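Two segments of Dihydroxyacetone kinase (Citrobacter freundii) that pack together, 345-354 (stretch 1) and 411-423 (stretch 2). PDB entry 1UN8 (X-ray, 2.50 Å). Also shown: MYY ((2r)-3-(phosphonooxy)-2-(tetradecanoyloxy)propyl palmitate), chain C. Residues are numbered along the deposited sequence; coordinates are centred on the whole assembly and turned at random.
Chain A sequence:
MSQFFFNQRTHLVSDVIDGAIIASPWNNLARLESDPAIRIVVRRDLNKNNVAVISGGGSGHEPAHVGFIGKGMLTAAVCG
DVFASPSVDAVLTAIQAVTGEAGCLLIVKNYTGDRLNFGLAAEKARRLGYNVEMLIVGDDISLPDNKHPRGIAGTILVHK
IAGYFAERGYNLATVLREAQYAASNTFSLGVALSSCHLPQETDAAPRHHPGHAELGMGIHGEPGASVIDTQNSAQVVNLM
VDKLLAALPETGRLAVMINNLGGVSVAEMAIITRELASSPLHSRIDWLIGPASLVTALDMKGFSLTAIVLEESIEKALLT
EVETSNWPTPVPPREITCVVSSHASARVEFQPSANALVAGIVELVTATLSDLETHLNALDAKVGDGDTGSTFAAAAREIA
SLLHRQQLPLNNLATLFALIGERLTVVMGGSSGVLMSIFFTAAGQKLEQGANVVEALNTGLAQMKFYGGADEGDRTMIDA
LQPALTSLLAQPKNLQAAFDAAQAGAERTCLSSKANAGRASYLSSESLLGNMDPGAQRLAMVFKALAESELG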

ATOM      1  N   SER A 345      39.762   0.669 -14.516  1.00 98.26           N
ATOM      2  CA  SER A 345      39.267   0.247 -15.825  1.00 98.05           C
ATOM      3  C   SER A 345      39.059  -1.260 -15.877  1.00 97.79           C
ATOM      4  O   SER A 345      40.005  -2.035 -15.721  1.00 97.79           O
ATOM      5  CB  SER A 345      40.251   0.655 -16.926  1.00 97.91           C
ATOM      6  OG  SER A 345      39.831   0.154 -18.185  1.00 97.45           O
ATOM      7  N   ALA A 346      37.817  -1.673 -16.094  1.00 97.15           N
ATOM      8  CA  ALA A 346      37.507  -3.092 -16.173  1.00 96.17           C
ATOM      9  C   ALA A 346      38.253  -3.684 -17.367  1.00 95.71           C
ATOM     10  O   ALA A 346      38.778  -4.796 -17.292  1.00 96.34           O
ATOM     11  CB  ALA A 346      36.003  -3.287 -16.333  1.00 95.95           C
ATOM     12  N   ARG A 347      38.302  -2.922 -18.456  1.00 94.29           N
ATOM     13  CA  ARG A 347      38.968  -3.337 -19.686  1.00 92.98           C
ATOM     14  C   ARG A 347      40.268  -4.100 -19.440  1.00 91.03           C
ATOM     15  O   ARG A 347      41.171  -3.615 -18.770  1.00 90.56           O
ATOM     16  CB  ARG A 347      39.238  -2.108 -20.557  1.00 94.72           C
ATOM     17  CG  ARG A 347      40.230  -2.319 -21.684  1.00 97.17           C
ATOM     18  CD  ARG A 347      40.599  -0.970 -22.280  1.00100.25           C
ATOM     19  NE  ARG A 347      41.988  -0.925 -22.722  1.00103.41           N
ATOM     20  CZ  ARG A 347      42.633   0.199 -23.033  1.00104.57           C
ATOM     21  NH1 ARG A 347      42.007   1.373 -22.947  1.00104.21           N
ATOM     22  NH2 ARG A 347      43.900   0.157 -23.429  1.00105.36           N
ATOM     23  N   VAL A 348      40.347  -5.305 -19.992  1.00 89.67           N
ATOM     24  CA  VAL A 348      41.530  -6.142 -19.844  1.00 87.62           C
ATOM     25  C   VAL A 348      42.651  -5.678 -20.769  1.00 86.29           C
ATOM     26  O   VAL A 348      42.433  -5.395 -21.953  1.00 84.89           O
ATOM     27  CB  VAL A 348      41.202  -7.639 -20.132  1.00 87.71           C
ATOM     28  CG1 VAL A 348      40.427  -7.767 -21.431  1.00 87.77           C
ATOM     29  CG2 VAL A 348      42.485  -8.454 -20.212  1.00 86.64           C
ATOM     30  N   GLU A 349      43.852  -5.595 -20.210  1.00 85.02           N
ATOM     31  CA  GLU A 349      45.027  -5.170 -20.953  1.00 84.86           C
ATOM     32  C   GLU A 349      45.773  -6.362 -21.526  1.00 83.52           C
ATOM     33  O   GLU A 349      45.778  -7.446 -20.939  1.00 83.65           O
ATOM     34  CB  GLU A 349      45.962  -4.377 -20.051  1.00 86.27           C
ATOM     35  CG  GLU A 349      45.564  -2.935 -19.853  1.00 89.44           C
ATOM     36  CD  GLU A 349      46.066  -2.391 -18.530  1.00 92.55           C
ATOM     37  OE1 GLU A 349      47.232  -2.678 -18.170  1.00 93.76           O
ATOM     38  OE2 GLU A 349      45.296  -1.672 -17.855  1.00 93.92           O
ATOM     39  N   PHE A 350      46.423  -6.150 -22.666  1.00 81.25           N
ATOM     40  CA  PHE A 350      47.152  -7.219 -23.326  1.00 79.03           C
ATOM     41  C   PHE A 350      48.014  -6.674 -24.449  1.00 79.16           C
ATOM     42  O   PHE A 350      47.854  -5.531 -24.880  1.00 79.14           O
ATOM     43  CB  PHE A 350      46.162  -8.224 -23.912  1.00 76.58           C
ATOM     44  CG  PHE A 350      45.339  -7.668 -25.039  1.00 73.76           C
ATOM     45  CD1 PHE A 350      45.714  -7.873 -26.363  1.00 72.87           C
ATOM     46  CD2 PHE A 350      44.196  -6.917 -24.776  1.00 73.35           C
ATOM     47  CE1 PHE A 350      44.965  -7.340 -27.413  1.00 72.88           C
ATOM     48  CE2 PHE A 350      43.436  -6.378 -25.816  1.00 73.11           C
ATOM     49  CZ  PHE A 350      43.821  -6.590 -27.139  1.00 72.80           C
ATOM     50  N   GLN A 351      48.916  -7.514 -24.937  1.00 78.76           N
ATOM     51  CA  GLN A 351      49.791  -7.132 -26.028  1.00 77.62           C
ATOM     52  C   GLN A 351      49.819  -8.278 -27.028  1.00 75.70           C
ATOM     53  O   GLN A 351      50.128  -9.416 -26.673  1.00 74.75           O
ATOM     54  CB  GLN A 351      51.198  -6.860 -25.499  1.00 79.75           C
ATOM     55  CG  GLN A 351      51.953  -5.812 -26.301  1.00 83.12           C
ATOM     56  CD  GLN A 351      51.234  -4.468 -26.312  1.00 84.63           C
ATOM     57  OE1 GLN A 351      50.977  -3.881 -25.258  1.00 84.96           O
ATOM     58  NE2 GLN A 351      50.902  -3.978 -27.505  1.00 84.71           N
ATOM     59  N   PRO A 352      49.479  -7.995 -28.295  1.00 74.83           N
ATOM     60  CA  PRO A 352      49.482  -9.048 -29.312  1.00 74.54           C
ATOM     61  C   PRO A 352      50.788  -9.842 -29.299  1.00 73.79           C
ATOM     62  O   PRO A 352      51.872  -9.269 -29.197  1.00 74.59           O
ATOM     63  CB  PRO A 352      49.273  -8.273 -30.614  1.00 73.80           C
ATOM     64  CG  PRO A 352      48.380  -7.156 -30.180  1.00 75.08           C
ATOM     65  CD  PRO A 352      49.026  -6.714 -28.868  1.00 75.33           C
ATOM     66  N   SER A 353      50.666 -11.161 -29.382  1.00 72.58           N
ATOM     67  CA  SER A 353      51.813 -12.063 -29.391  1.00 70.39           C
ATOM     68  C   SER A 353      51.478 -13.292 -30.230  1.00 69.99           C
ATOM     69  O   SER A 353      50.317 -13.687 -30.333  1.00 69.82           O
ATOM     70  CB  SER A 353      52.219 -12.429 -27.962  1.00 69.41           C
ATOM     71  OG  SER A 353      51.181 -13.134 -27.302  1.00 67.97           O
ATOM     72  N   ALA A 354      52.492 -13.890 -30.837  1.00 69.67           N
ATOM     73  CA  ALA A 354      52.270 -15.063 -31.666  1.00 68.70           C
ATOM     74  C   ALA A 354      52.539 -16.363 -30.917  1.00 67.98           C
ATOM     75  O   ALA A 354      53.159 -16.380 -29.848  1.00 66.55           O
ATOM     76  CB  ALA A 354      53.135 -14.989 -32.920  1.00 69.52           C
ATOM     77  N   ASN A 411      50.289 -15.736 -27.052  1.00 71.19           N
ATOM     78  CA  ASN A 411      51.342 -16.356 -26.261  1.00 70.76           C
ATOM     79  C   ASN A 411      51.081 -16.432 -24.760  1.00 69.74           C
ATOM     80  O   ASN A 411      51.926 -16.907 -23.998  1.00 69.00           O
ATOM     81  CB  ASN A 411      52.671 -15.655 -26.524  1.00 73.09           C
ATOM     82  CG  ASN A 411      53.846 -16.598 -26.393  1.00 75.08           C
ATOM     83  OD1 ASN A 411      53.882 -17.652 -27.034  1.00 76.01           O
ATOM     84  ND2 ASN A 411      54.813 -16.230 -25.559  1.00 76.46           N
ATOM     85  N   ASN A 412      49.907 -15.977 -24.341  1.00 68.72           N
ATOM     86  CA  ASN A 412      49.543 -16.011 -22.934  1.00 67.60           C
ATOM     87  C   ASN A 412      48.077 -16.378 -22.800  1.00 66.57           C
ATOM     88  O   ASN A 412      47.205 -15.510 -22.895  1.00 66.92           O
ATOM     89  CB  ASN A 412      49.795 -14.652 -22.282  1.00 68.83           C
ATOM     90  CG  ASN A 412      49.476 -14.647 -20.795  1.00 69.38           C
ATOM     91  OD1 ASN A 412      49.752 -13.673 -20.099  1.00 69.61           O
ATOM     92  ND2 ASN A 412      48.888 -15.736 -20.304  1.00 70.29           N
ATOM     93  N   LEU A 413      47.814 -17.663 -22.568  1.00 65.78           N
ATOM     94  CA  LEU A 413      46.446 -18.159 -22.430  1.00 64.34           C
ATOM     95  C   LEU A 413      45.612 -17.392 -21.417  1.00 63.31           C
ATOM     96  O   LEU A 413      44.482 -16.993 -21.721  1.00 62.70           O
ATOM     97  CB  LEU A 413      46.440 -19.647 -22.068  1.00 63.08           C
ATOM     98  CG  LEU A 413      46.609 -20.617 -23.241  1.00 64.02           C
ATOM     99  CD1 LEU A 413      46.401 -22.037 -22.741  1.00 63.07           C
ATOM    100  CD2 LEU A 413      45.587 -20.309 -24.341  1.00 63.53           C
ATOM    101  N   ALA A 414      46.167 -17.182 -20.223  1.00 61.82           N
ATOM    102  CA  ALA A 414      45.455 -16.461 -19.168  1.00 61.07           C
ATOM    103  C   ALA A 414      44.852 -15.167 -19.703  1.00 59.88           C
ATOM    104  O   ALA A 414      43.649 -14.943 -19.613  1.00 59.14           O
ATOM    105  CB  ALA A 414      46.396 -16.161 -18.015  1.00 60.54           C
ATOM    106  N   THR A 415      45.696 -14.322 -20.273  1.00 60.72           N
ATOM    107  CA  THR A 415      45.244 -13.053 -20.824  1.00 59.96           C
ATOM    108  C   THR A 415      44.358 -13.285 -22.042  1.00 58.24           C
ATOM    109  O   THR A 415      43.404 -12.539 -22.270  1.00 58.90           O
ATOM    110  CB  THR A 415      46.450 -12.178 -21.202  1.00 60.58           C
ATOM    111  OG1 THR A 415      47.304 -12.048 -20.057  1.00 59.70           O
ATOM    112  CG2 THR A 415      45.996 -10.791 -21.639  1.00 60.45           C
ATOM    113  N   LEU A 416      44.668 -14.320 -22.820  1.00 56.26           N
ATOM    114  CA  LEU A 416      43.863 -14.634 -23.993  1.00 55.41           C
ATOM    115  C   LEU A 416      42.448 -14.969 -23.577  1.00 54.55           C
ATOM    116  O   LEU A 416      41.492 -14.428 -24.129  1.00 56.14           O
ATOM    117  CB  LEU A 416      44.431 -15.823 -24.764  1.00 54.28           C
ATOM    118  CG  LEU A 416      43.546 -16.220 -25.952  1.00 53.36           C
ATOM    119  CD1 LEU A 416      43.528 -15.090 -26.986  1.00 51.27           C
ATOM    120  CD2 LEU A 416      44.059 -17.508 -26.571  1.00 52.34           C
ATOM    121  N   PHE A 417      42.311 -15.866 -22.608  1.00 53.81           N
ATOM    122  CA  PHE A 417      40.987 -16.250 -22.134  1.00 53.56           C
ATOM    123  C   PHE A 417      40.274 -15.021 -21.587  1.00 53.58           C
ATOM    124  O   PHE A 417      39.120 -14.748 -21.933  1.00 53.90           O
ATOM    125  CB  PHE A 417      41.084 -17.336 -21.048  1.00 51.95           C
ATOM    126  CG  PHE A 417      41.301 -18.733 -21.591  1.00 50.52           C
ATOM    127  CD1 PHE A 417      41.209 -19.839 -20.750  1.00 49.83           C
ATOM    128  CD2 PHE A 417      41.595 -18.944 -22.937  1.00 48.95           C
ATOM    129  CE1 PHE A 417      41.406 -21.126 -21.239  1.00 48.95           C
ATOM    130  CE2 PHE A 417      41.792 -20.226 -23.433  1.00 49.46           C
ATOM    131  CZ  PHE A 417      41.696 -21.321 -22.582  1.00 48.86           C
ATOM    132  N   ALA A 418      40.974 -14.274 -20.740  1.00 53.72           N
ATOM    133  CA  ALA A 418      40.414 -13.066 -20.149  1.00 53.30           C
ATOM    134  C   ALA A 418      39.923 -12.119 -21.247  1.00 52.26           C
ATOM    135  O   ALA A 418      38.909 -11.446 -21.085  1.00 52.58           O
ATOM    136  CB  ALA A 418      41.465 -12.373 -19.288  1.00 52.61           C
ATOM    137  N   LEU A 419      40.638 -12.075 -22.365  1.00 51.29           N
ATOM    138  CA  LEU A 419      40.244 -11.199 -23.460  1.00 51.83           C
ATOM    139  C   LEU A 419      38.982 -11.698 -24.158  1.00 51.50           C
ATOM    140  O   LEU A 419      38.099 -10.908 -24.500  1.00 50.09           O
ATOM    141  CB  LEU A 419      41.376 -11.073 -24.477  1.00 52.04           C
ATOM    142  CG  LEU A 419      40.981 -10.212 -25.677  1.00 52.54           C
ATOM    143  CD1 LEU A 419      40.604  -8.813 -25.197  1.00 52.07           C
ATOM    144  CD2 LEU A 419      42.130 -10.162 -26.670  1.00 52.10           C
ATOM    145  N   ILE A 420      38.912 -13.007 -24.378  1.00 51.86           N
ATOM    146  CA  ILE A 420      37.743 -13.609 -25.013  1.00 52.19           C
ATOM    147  C   ILE A 420      36.559 -13.397 -24.075  1.00 52.92           C
ATOM    148  O   ILE A 420      35.479 -12.978 -24.503  1.00 53.17           O
ATOM    149  CB  ILE A 420      37.951 -15.132 -25.248  1.00 51.45           C
ATOM    150  CG1 ILE A 420      39.054 -15.349 -26.284  1.00 50.47           C
ATOM    151  CG2 ILE A 420      36.655 -15.790 -25.716  1.00 50.09           C
ATOM    152  CD1 ILE A 420      39.492 -16.790 -26.410  1.00 49.69           C
ATOM    153  N   GLY A 421      36.780 -13.682 -22.793  1.00 52.09           N
ATOM    154  CA  GLY A 421      35.730 -13.528 -21.807  1.00 54.04           C
ATOM    155  C   GLY A 421      35.141 -12.134 -21.828  1.00 55.10           C
ATOM    156  O   GLY A 421      33.938 -11.940 -21.630  1.00 55.47           O
ATOM    157  N   GLU A 422      35.994 -11.154 -22.087  1.00 55.72           N
ATOM    158  CA  GLU A 422      35.554  -9.776 -22.130  1.00 56.42           C
ATOM    159  C   GLU A 422      34.805  -9.449 -23.411  1.00 55.25           C
ATOM    160  O   GLU A 422      33.821  -8.722 -23.392  1.00 55.38           O
ATOM    161  CB  GLU A 422      36.758  -8.847 -22.007  1.00 58.75           C
ATOM    162  CG  GLU A 422      36.400  -7.373 -21.889  1.00 62.15           C
ATOM    163  CD  GLU A 422      37.595  -6.462 -22.137  1.00 64.68           C
ATOM    164  OE1 GLU A 422      38.006  -6.311 -23.314  1.00 64.61           O
ATOM    165  OE2 GLU A 422      38.126  -5.904 -21.150  1.00 66.02           O
ATOM    166  N   ARG A 423      35.259 -10.004 -24.523  1.00 55.23           N
ATOM    167  CA  ARG A 423      34.647  -9.713 -25.811  1.00 56.32           C
ATOM    168  C   ARG A 423      33.367 -10.458 -26.214  1.00 55.45           C
ATOM    169  O   ARG A 423      32.554  -9.920 -26.960  1.00 56.36           O
ATOM    170  CB  ARG A 423      35.702  -9.897 -26.907  1.00 58.51           C
ATOM    171  CG  ARG A 423      36.920  -8.986 -26.781  1.00 61.61           C
ATOM    172  CD  ARG A 423      36.940  -7.933 -27.883  1.00 65.39           C
ATOM    173  NE  ARG A 423      35.962  -6.875 -27.646  1.00 68.87           N
ATOM    174  CZ  ARG A 423      35.277  -6.258 -28.607  1.00 70.69           C
ATOM    175  NH1 ARG A 423      35.456  -6.597 -29.879  1.00 71.53           N
ATOM    176  NH2 ARG A 423      34.412  -5.300 -28.294  1.00 71.06           N
TER
HETATM  177  C38 MYY C1551      31.071 -19.136 -28.605  1.00 54.89           C
HETATM  178  C37 MYY C1551      32.375 -18.704 -29.281  1.00 54.34           C
HETATM  179  C36 MYY C1551      33.594 -19.156 -28.473  1.00 54.07           C
HETATM  180  C35 MYY C1551      34.903 -18.758 -29.161  1.00 53.08           C
HETATM  181  C34 MYY C1551      36.115 -19.330 -28.418  1.00 55.95           C
HETATM  182  C33 MYY C1551      37.450 -18.970 -29.076  1.00 54.73           C
HETATM  183  C32 MYY C1551      38.636 -19.530 -28.282  1.00 55.86           C
HETATM  184  C31 MYY C1551      38.701 -21.058 -28.342  1.00 58.34           C
HETATM  185  C30 MYY C1551      39.584 -21.687 -27.257  1.00 62.77           C
HETATM  186  C29 MYY C1551      41.095 -21.554 -27.470  1.00 64.71           C
HETATM  187  C28 MYY C1551      41.834 -22.539 -26.558  1.00 67.48           C
HETATM  188  C27 MYY C1551      43.356 -22.521 -26.726  1.00 71.44           C
HETATM  189  C26 MYY C1551      44.026 -23.731 -26.064  1.00 74.84           C
HETATM  190  C25 MYY C1551      45.550 -23.682 -26.231  1.00 79.73           C
HETATM  191  C24 MYY C1551      46.194 -25.058 -26.409  1.00 84.08           C
HETATM  192  C23 MYY C1551      46.783 -25.693 -25.141  1.00 88.09           C
HETATM  193  O10 MYY C1551      46.358 -25.395 -24.023  1.00 88.68           O
HETATM  194  O8  MYY C1551      47.800 -26.585 -25.280  1.00 91.54           O
HETATM  195  C6  MYY C1551      48.210 -27.171 -24.030  1.00 96.08           C
HETATM  196  C5  MYY C1551      47.502 -28.504 -23.819  1.00 99.92           C
HETATM  197  C4  MYY C1551      48.515 -29.653 -23.676  1.00104.11           C
HETATM  198  O6  MYY C1551      49.564 -29.622 -24.658  1.00110.36           O
HETATM  199  P   MYY C1551      49.373 -30.111 -26.188  1.00112.93           P
HETATM  200  O4  MYY C1551      48.064 -29.362 -26.762  1.00112.74           O
HETATM  201  O3  MYY C1551      50.637 -29.485 -26.972  1.00112.40           O
HETATM  202  O5  MYY C1551      49.311 -31.583 -26.351  1.00112.35           O
HETATM  203  O7  MYY C1551      46.508 -28.703 -24.844  1.00 98.18           O
HETATM  204  C7  MYY C1551      45.523 -29.555 -24.445  1.00 94.62           C
HETATM  205  O9  MYY C1551      45.557 -30.098 -23.342  1.00 96.62           O
HETATM  206  C8  MYY C1551      44.380 -29.849 -25.424  1.00 90.22           C
HETATM  207  C9  MYY C1551      43.036 -29.429 -24.828  1.00 84.63           C
HETATM  208  C10 MYY C1551      42.277 -28.475 -25.754  1.00 80.60           C
HETATM  209  C11 MYY C1551      40.923 -28.061 -25.174  1.00 77.49           C
HETATM  210  C12 MYY C1551      40.229 -27.049 -26.088  1.00 74.38           C
HETATM  211  C13 MYY C1551      38.909 -26.550 -25.496  1.00 72.91           C
HETATM  212  C14 MYY C1551      38.443 -25.335 -26.300  1.00 71.59           C
HETATM  213  C15 MYY C1551      37.220 -24.645 -25.693  1.00 70.19           C
HETATM  214  C16 MYY C1551      35.905 -25.287 -26.136  1.00 68.53           C
HETATM  215  C17 MYY C1551      34.756 -24.304 -25.899  1.00 67.01           C
HETATM  216  C18 MYY C1551      33.539 -24.668 -26.751  1.00 66.15           C
HETATM  217  C19 MYY C1551      32.500 -23.544 -26.749  1.00 63.64           C
HETATM  218  C20 MYY C1551      31.376 -23.828 -27.749  1.00 62.52           C

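A segment without regular secondary structure, 345-354, extended from Arg-347 onward, lies along one side of the helix that begins at Leu-413, and the two stretches run in opposite senses: Val-348 pairs with Leu-419, Phe-350 with Thr-415, and Ser-353 with Asn-411. From Arg-347 through Phe-350 the segment alternates. Val-348 and Phe-350 point toward the helix while Arg-347 and Glu-349 point away, so the inward pair are available as bumps; the alternation breaks before Ser-353 points in again.

Val-348 is the deepest of these. It settles among Thr-415, Ala-418, Leu-419 and Glu-422, residues that recur on one side of the helix. Val-348 CG2 rests 4.2 Å from Ala-418 CB, the short side chain that forms part of the hollow's floor, and Val-348 CG1 lies 3.9 Å from Leu-419 CD1. Phe-350 takes the neighbouring position. Its CB meets Thr-415 CG2 at 3.4 Å, and its ring spreads against Leu-419, whose CD2 sits almost on the ring normal, 9° off, as a CH-pi contact over one face. Leu-419 starts sideways from the helix, but its end comes nearer, and its branched tip thereby serves both Val-348 and Phe-350.

Polar bonds pin this apolar patch near each end. Glu-422, pointing toward the loop, accepts a hydrogen bond from the backbone: Val-348 N to Glu-422 OE2 is 2.6 Å and nearly straight at 165°, a short bond to a carboxylate. At the other end, Asn-411 N donates to Ser-353 OG at 2.8 Å, tying the loop to the turn just before the helix. There Asn-412 holds the N-cap position, and Thr-415 OG1 donates to Asn-412 OD1 at 2.9 Å. Thr-415 thus keeps its hydroxyl within its own stretch while its methyl packs against Phe-350.

The rule is economical: two inward bumps, Val-348 and Phe-350, a small alanine in the floor of the hollow, a shared leucine, and backbone amides held by side-chain acceptors.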